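Local coordinates for DNA-binding protein Sso10a-2 (Sulfolobus solfataricus, PDB 4HW0), which binds DNA, probably through its winged-helix domain, and as a coiled-coil dimer probably contributes to compacting and organizing the archaeal chromatin, at residues V49-N55 and Y65-G71. Residues are numbered along the deposited sequence.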
loop_
_atom_site.group_PDB
_atom_site.type_symbol
_atom_site.label_atom_id
_atom_site.label_comp_id
_atom_site.label_asym_id
_atom_site.label_seq_id
_atom_site.Cartn_x
_atom_site.Cartn_y
_atom_site.Cartn_z
ATOM N N VAL A 49 16.571 0.859 20.505
ATOM C CA VAL A 49 17.642 1.632 21.229
ATOM C C VAL A 49 18.665 2.128 20.245
ATOM O O VAL A 49 19.044 3.339 20.257
ATOM C CB VAL A 49 18.301 0.777 22.342
ATOM C CG1 VAL A 49 19.480 1.499 22.947
ATOM C CG2 VAL A 49 17.266 0.372 23.433
ATOM N N LYS A 50 19.054 1.273 19.314
ATOM C CA LYS A 50 20.073 1.673 18.323
ATOM C C LYS A 50 19.636 2.813 17.475
ATOM O O LYS A 50 20.462 3.701 17.162
ATOM C CB LYS A 50 20.401 0.532 17.399
ATOM C CG LYS A 50 21.151 -0.626 18.018
ATOM C CD LYS A 50 22.487 -0.205 18.535
ATOM C CE LYS A 50 23.380 -1.440 18.626
ATOM N NZ LYS A 50 23.216 -2.155 19.925
ATOM N N VAL A 51 18.398 2.831 17.020
ATOM C CA VAL A 51 17.962 3.952 16.178
ATOM C C VAL A 51 17.460 5.165 17.000
ATOM O O VAL A 51 16.898 6.056 16.444
ATOM C CB VAL A 51 16.892 3.533 15.179
ATOM C CG1 VAL A 51 17.410 2.420 14.321
ATOM C CG2 VAL A 51 15.579 3.071 15.897
ATOM N N GLY A 52 17.582 5.124 18.322
ATOM C CA GLY A 52 17.291 6.284 19.164
ATOM C C GLY A 52 15.801 6.470 19.495
ATOM O O GLY A 52 15.397 7.548 19.935
ATOM N N ALA A 53 15.026 5.422 19.333
ATOM C CA ALA A 53 13.562 5.466 19.639
ATOM C C ALA A 53 13.266 5.177 21.101
ATOM O O ALA A 53 12.287 5.651 21.651
ATOM C CB ALA A 53 12.818 4.504 18.753
ATOM N N LEU A 54 14.160 4.425 21.731
ATOM C CA LEU A 54 14.108 4.115 23.159
ATOM C C LEU A 54 15.487 4.369 23.808
ATOM O O LEU A 54 16.487 4.112 23.203
ATOM C CB LEU A 54 13.756 2.621 23.367
ATOM C CG LEU A 54 12.424 2.109 22.892
ATOM C CD1 LEU A 54 12.316 0.610 23.113
ATOM C CD2 LEU A 54 11.297 2.887 23.613
ATOM N N ASN A 55 15.481 4.864 25.036
ATOM C CA ASN A 55 16.633 4.816 25.947
ATOM C C ASN A 55 16.498 3.629 26.904
ATOM O O ASN A 55 15.388 3.233 27.240
ATOM C CB ASN A 55 16.745 6.060 26.793
ATOM C CG ASN A 55 17.068 7.294 25.971
ATOM O OD1 ASN A 55 17.778 7.220 24.968
ATOM N ND2 ASN A 55 16.475 8.409 26.345
ATOM N N TYR A 65 12.898 0.621 29.559
ATOM C CA TYR A 65 13.048 1.382 28.331
ATOM C C TYR A 65 12.147 2.602 28.362
ATOM O O TYR A 65 11.032 2.591 28.959
ATOM C CB TYR A 65 12.725 0.503 27.141
ATOM C CG TYR A 65 13.595 -0.701 26.999
ATOM C CD1 TYR A 65 13.281 -1.888 27.669
ATOM C CD2 TYR A 65 14.677 -0.701 26.144
ATOM C CE1 TYR A 65 14.074 -3.001 27.528
ATOM C CE2 TYR A 65 15.468 -1.826 25.992
ATOM C CZ TYR A 65 15.182 -2.950 26.704
ATOM O OH TYR A 65 15.996 -4.072 26.552
ATOM N N GLU A 66 12.647 3.691 27.840
ATOM C CA GLU A 66 11.865 4.913 27.819
ATOM C C GLU A 66 11.794 5.446 26.448
ATOM O O GLU A 66 12.831 5.595 25.812
ATOM C CB GLU A 66 12.500 6.029 28.613
ATOM C CG GLU A 66 12.534 5.763 30.054
ATOM C CD GLU A 66 13.309 6.891 30.784
ATOM O OE1 GLU A 66 13.465 8.019 30.178
ATOM O OE2 GLU A 66 13.735 6.626 31.949
ATOM N N ILE A 67 10.615 5.826 26.011
ATOM C CA ILE A 67 10.463 6.312 24.648
ATOM C C ILE A 67 11.044 7.700 24.610
ATOM O O ILE A 67 10.903 8.455 25.574
ATOM C CB ILE A 67 9.014 6.306 24.165
ATOM C CG1 ILE A 67 8.931 6.440 22.622
ATOM C CG2 ILE A 67 8.149 7.321 24.902
ATOM C CD1 ILE A 67 7.523 6.097 22.084
ATOM N N THR A 68 11.699 8.002 23.501
ATOM C CA THR A 68 12.286 9.308 23.284
ATOM C C THR A 68 11.377 10.126 22.376
ATOM O O THR A 68 10.402 9.632 21.800
ATOM C CB THR A 68 13.621 9.184 22.591
ATOM O OG1 THR A 68 13.439 8.677 21.274
ATOM C CG2 THR A 68 14.543 8.216 23.356
ATOM N N GLU A 69 11.715 11.398 22.239
ATOM C CA GLU A 69 10.983 12.241 21.316
ATOM C C GLU A 69 11.022 11.649 19.914
ATOM O O GLU A 69 10.013 11.590 19.203
ATOM C CB GLU A 69 11.576 13.646 21.405
ATOM C CG GLU A 69 11.227 14.571 20.283
ATOM C CD GLU A 69 9.939 15.314 20.519
ATOM O OE1 GLU A 69 9.018 14.737 21.161
ATOM O OE2 GLU A 69 9.857 16.487 20.075
ATOM N N LYS A 70 12.193 11.171 19.498
ATOM C CA LYS A 70 12.313 10.544 18.169
ATOM C C LYS A 70 11.429 9.293 18.050
ATOM O O LYS A 70 10.794 9.035 17.058
ATOM C CB LYS A 70 13.773 10.203 17.902
ATOM C CG LYS A 70 14.016 9.646 16.529
ATOM C CD LYS A 70 15.520 9.377 16.257
ATOM C CE LYS A 70 15.617 8.795 14.887
ATOM N NZ LYS A 70 16.956 8.186 14.672
ATOM N N GLY A 71 11.391 8.549 19.126
ATOM C CA GLY A 71 10.512 7.332 19.259
ATOM C C GLY A 71 9.042 7.627 19.174
ATOM O O GLY A 71 8.288 6.883 18.584
#
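V49-N55 and Y65-G71 form the base of an antiparallel β hairpin, where one helix runs into the first strand and the second strand runs into another helix. N55 and E66 are a hydrogen-bonded pair (N55 N to E66 O 2.9 Å, E66 N to N55 O 2.8 Å), followed by the non-hydrogen-bonded pair L54–I67, with CA atoms 4.5 Å apart. T68 N donates to A53 O at 3.0 Å, bounding the L54–I67 pair on the side of the helices. Helix 38-50 ends in a Schellman motif with G52, at positive phi, as its C′ residue; the turn directs successive carbonyls at the start of helix 69-98. There T68 is the N-cap: its OG1 donates to G52 O (2.6 Å) and accepts from G71 N (3.0 Å), so one hydroxyl ties the helix start to the turn. K70, fully extended, reaches V51 O through NZ (2.8 Å). G71 CA lies 3.4 Å from A53 O, an approach that a β-carbon would obstruct. On the face that carries L54 and I67, L54 CD2 packs 4.1 Å from I67 CB. L54 CD1 also lies 4.1 Å from Y65 CB, and at the end of helix 38-50 V49 CG2 meets the edge of the Y65 ring at CE2 (3.8 Å). N55 and E66 point to the other face, where E66 forms a salt bridge with K57. This is the root of the wing in the winged-helix fold: L54 and I67 cover L18 of helix 10-18, Y65 rests on L45 of helix 38-50, and strand 24-25 pairs with strand 62-67, while V51 and K70 also pack against L99 and L98 of the second subunit.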